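Local coordinates for Poly(A) ribonuclease pop2 (Schizosaccharomyces pombe, PDB 3G0Z), which removes poly(A) tails from mRNA as the 3'-exoribonuclease subunit of the CCR4-NOT complex, using two divalent metal ions, at residues Val48-Glu53 with Val162-Phe167. Sequence-based numbering, arbitrary orientation.
With ZN (zinc ion), chain B.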
ATOM      1  N   VAL A  48       5.098   3.196   8.894  1.00 24.26           N
ATOM      2  CA  VAL A  48       5.097   2.269   7.756  1.00 25.02           C
ATOM      3  C   VAL A  48       4.442   2.925   6.547  1.00 23.73           C
ATOM      4  O   VAL A  48       3.276   3.313   6.607  1.00 26.39           O
ATOM      5  CB  VAL A  48       4.341   0.949   8.083  1.00 23.84           C
ATOM      6  CG1 VAL A  48       4.404  -0.019   6.912  1.00 26.62           C
ATOM      7  CG2 VAL A  48       4.915   0.295   9.350  1.00 25.54           C
ATOM      8  N   SER A  49       5.184   3.049   5.455  1.00 22.52           N
ATOM      9  CA  SER A  49       4.600   3.515   4.198  1.00 25.46           C
ATOM     10  C   SER A  49       4.378   2.341   3.262  1.00 25.03           C
ATOM     11  O   SER A  49       5.259   1.499   3.066  1.00 27.85           O
ATOM     12  CB  SER A  49       5.481   4.578   3.528  1.00 26.01           C
ATOM     13  OG  SER A  49       5.617   5.703   4.382  1.00 33.92           O
ATOM     14  N   MET A  50       3.197   2.279   2.677  1.00 24.49           N
ATOM     15  CA  MET A  50       2.880   1.146   1.840  1.00 26.71           C
ATOM     16  C   MET A  50       2.398   1.537   0.446  1.00 25.74           C
ATOM     17  O   MET A  50       1.770   2.572   0.251  1.00 26.10           O
ATOM     18  CB  MET A  50       1.822   0.281   2.495  1.00 29.27           C
ATOM     19  CG  MET A  50       1.257  -0.735   1.514  1.00 33.05           C
ATOM     20  SD  MET A  50      -0.137  -1.648   2.160  1.00 42.79           S
ATOM     21  CE  MET A  50      -1.046  -0.375   3.020  1.00 26.45           C
ATOM     22  N   ASP A  51       2.698   0.672  -0.514  1.00 26.84           N
ATOM     23  CA  ASP A  51       2.123   0.762  -1.829  1.00 26.87           C
ATOM     24  C   ASP A  51       1.846  -0.663  -2.352  1.00 30.47           C
ATOM     25  O   ASP A  51       2.442  -1.634  -1.862  1.00 28.87           O
ATOM     26  CB  ASP A  51       3.078   1.484  -2.753  1.00 27.72           C
ATOM     27  CG  ASP A  51       2.543   1.559  -4.149  1.00 36.44           C
ATOM     28  OD1 ASP A  51       1.568   2.302  -4.344  1.00 34.87           O
ATOM     29  OD2 ASP A  51       3.066   0.845  -5.029  1.00 35.79           O
ATOM     30  N   THR A  52       0.926  -0.800  -3.307  1.00 30.44           N
ATOM     31  CA  THR A  52       0.594  -2.119  -3.875  1.00 32.37           C
ATOM     32  C   THR A  52       0.554  -2.080  -5.397  1.00 33.98           C
ATOM     33  O   THR A  52       0.267  -1.043  -5.975  1.00 33.28           O
ATOM     34  CB  THR A  52      -0.789  -2.653  -3.391  1.00 32.76           C
ATOM     35  OG1 THR A  52      -1.832  -1.780  -3.842  1.00 36.66           O
ATOM     36  CG2 THR A  52      -0.846  -2.764  -1.870  1.00 34.50           C
ATOM     37  N   GLU A  53       0.872  -3.207  -6.036  1.00 28.59           N
ATOM     38  CA  GLU A  53       0.651  -3.375  -7.470  1.00 31.67           C
ATOM     39  C   GLU A  53      -0.274  -4.563  -7.664  1.00 30.20           C
ATOM     40  O   GLU A  53      -0.017  -5.653  -7.142  1.00 27.39           O
ATOM     41  CB  GLU A  53       1.960  -3.640  -8.229  1.00 32.09           C
ATOM     42  CG  GLU A  53       2.924  -2.481  -8.233  1.00 38.94           C
ATOM     43  CD  GLU A  53       2.378  -1.262  -8.972  1.00 45.34           C
ATOM     44  OE1 GLU A  53       1.206  -1.268  -9.402  1.00 44.60           O
ATOM     45  OE2 GLU A  53       3.135  -0.282  -9.116  1.00 52.78           O
ATOM     46  N   VAL A 162       1.911   2.351  15.832  1.00 33.21           N
ATOM     47  CA  VAL A 162       2.442   2.337  14.461  1.00 31.45           C
ATOM     48  C   VAL A 162       1.595   3.221  13.554  1.00 30.16           C
ATOM     49  O   VAL A 162       0.367   3.217  13.652  1.00 32.55           O
ATOM     50  CB  VAL A 162       2.484   0.888  13.893  1.00 30.17           C
ATOM     51  CG1 VAL A 162       2.827   0.885  12.391  1.00 25.52           C
ATOM     52  CG2 VAL A 162       3.484   0.052  14.670  1.00 32.07           C
ATOM     53  N   THR A 163       2.243   3.992  12.691  1.00 29.90           N
ATOM     54  CA  THR A 163       1.527   4.836  11.738  1.00 28.47           C
ATOM     55  C   THR A 163       1.634   4.244  10.330  1.00 27.42           C
ATOM     56  O   THR A 163       2.732   3.972   9.842  1.00 24.74           O
ATOM     57  CB  THR A 163       2.063   6.292  11.748  1.00 31.53           C
ATOM     58  OG1 THR A 163       1.974   6.831  13.073  1.00 30.78           O
ATOM     59  CG2 THR A 163       1.249   7.199  10.809  1.00 29.89           C
ATOM     60  N   TRP A 164       0.501   4.012   9.685  1.00 27.27           N
ATOM     61  CA  TRP A 164       0.528   3.586   8.284  1.00 26.01           C
ATOM     62  C   TRP A 164       0.263   4.775   7.352  1.00 26.67           C
ATOM     63  O   TRP A 164      -0.645   5.578   7.602  1.00 26.80           O
ATOM     64  CB  TRP A 164      -0.498   2.481   8.028  1.00 24.27           C
ATOM     65  CG  TRP A 164      -0.088   1.105   8.505  1.00 25.76           C
ATOM     66  CD1 TRP A 164      -0.081   0.658   9.796  1.00 25.76           C
ATOM     67  CD2 TRP A 164       0.363   0.014   7.704  1.00 23.52           C
ATOM     68  NE1 TRP A 164       0.333  -0.639   9.844  1.00 26.47           N
ATOM     69  CE2 TRP A 164       0.609  -1.067   8.576  1.00 25.84           C
ATOM     70  CE3 TRP A 164       0.565  -0.168   6.335  1.00 25.81           C
ATOM     71  CZ2 TRP A 164       1.073  -2.305   8.126  1.00 27.01           C
ATOM     72  CZ3 TRP A 164       1.003  -1.407   5.883  1.00 26.84           C
ATOM     73  CH2 TRP A 164       1.260  -2.458   6.781  1.00 24.57           C
ATOM     74  N   ILE A 165       1.052   4.878   6.281  1.00 22.58           N
ATOM     75  CA  ILE A 165       0.897   5.935   5.286  1.00 28.42           C
ATOM     76  C   ILE A 165       0.693   5.313   3.902  1.00 28.19           C
ATOM     77  O   ILE A 165       1.390   4.378   3.535  1.00 25.96           O
ATOM     78  CB  ILE A 165       2.151   6.819   5.199  1.00 26.93           C
ATOM     79  CG1 ILE A 165       2.722   7.099   6.581  1.00 33.06           C
ATOM     80  CG2 ILE A 165       1.815   8.127   4.547  1.00 29.81           C
ATOM     81  CD1 ILE A 165       1.855   7.994   7.386  1.00 31.40           C
ATOM     82  N   THR A 166      -0.245   5.851   3.128  1.00 28.69           N
ATOM     83  CA  THR A 166      -0.541   5.316   1.805  1.00 29.34           C
ATOM     84  C   THR A 166      -1.036   6.458   0.932  1.00 32.94           C
ATOM     85  O   THR A 166      -1.692   7.370   1.423  1.00 36.46           O
ATOM     86  CB  THR A 166      -1.675   4.280   1.858  1.00 35.52           C
ATOM     87  OG1 THR A 166      -2.881   4.927   2.291  1.00 42.89           O
ATOM     88  CG2 THR A 166      -1.364   3.166   2.829  1.00 35.83           C
ATOM     89  N   PHE A 167      -0.724   6.406  -0.356  1.00 32.21           N
ATOM     90  CA  PHE A 167      -1.333   7.302  -1.331  1.00 33.16           C
ATOM     91  C   PHE A 167      -2.525   6.540  -1.886  1.00 41.84           C
ATOM     92  O   PHE A 167      -2.419   5.348  -2.163  1.00 43.58           O
ATOM     93  CB  PHE A 167      -0.337   7.604  -2.447  1.00 33.22           C
ATOM     94  CG  PHE A 167      -0.693   8.795  -3.280  1.00 33.62           C
ATOM     95  CD1 PHE A 167      -0.308  10.064  -2.890  1.00 36.89           C
ATOM     96  CD2 PHE A 167      -1.385   8.639  -4.473  1.00 42.63           C
ATOM     97  CE1 PHE A 167      -0.622  11.173  -3.662  1.00 40.72           C
ATOM     98  CE2 PHE A 167      -1.708   9.739  -5.257  1.00 45.81           C
ATOM     99  CZ  PHE A 167      -1.322  11.012  -4.850  1.00 44.08           C
TER
HETATM  100 ZN    ZN B 333       2.538   1.432  -7.136  1.00 61.31          ZN
HETATM  101  O   HOH W   1       1.251   4.697  -1.395  1.00 31.87           O
HETATM  102  O   HOH W   2       0.163   2.187  -6.802  1.00 52.12           O
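Val48 lies over a face of the Trp164 indole: its CG1 sits 3.8 Å from the centroid of the six-membered ring, 11° off the ring normal, a CH-pi contact. The valine reaches it because CG1 is anti to the backbone N (chi1 -178°); the other methyl, CG2, is left to pack on CG1 of Val162. Met50 comes to the same ring with its methyl, CE 3.7 Å from Trp164 CZ3, an apolar contact, while its SD, oblique to the six-membered ring of Trp164 and 5.2 Å from the centroid, makes a Met-aromatic contact. A bend at its last torsion (chi3 41°) brings that methyl close to Thr166 CG2 as well. On the other side of the sheet, Ser49 OG rests against CB and CG1 of Ile165.

Between these two layers of side chains the strands run parallel. Val48 uses both its polar backbone atoms: its N donates to Thr163 O, and its O accepts from Ile165 N at 2.7 Å. Met50 N then bonds to Ile165 O at 2.9 Å. After that bond the strands draw apart, and a water bridges the gap, donating to Met50 O and accepting from Phe167 N.

Further out, Trp164 NE1 is held by Leu156 O and the indole meets Phe200 edge-to-face, while Leu176 of helix 169-181 packs on both Trp164 and Met50. Where the strands have parted, Asp51 OD2 binds the zinc ion at 2.2 Å, and a water that donates to Asp51 OD1 also lies on the metal. Glu53 and Asp241 belong to the same zinc site, and Asp172 hydrogen-bonds to Thr52 OG1. Strand 47-53 lies inside the mixed sheet, between strands 87-93 and 163-166, and carries the Asp-X-Glu pair of the two-metal active site, as in DEDD exonucleases of the RNase H-like fold.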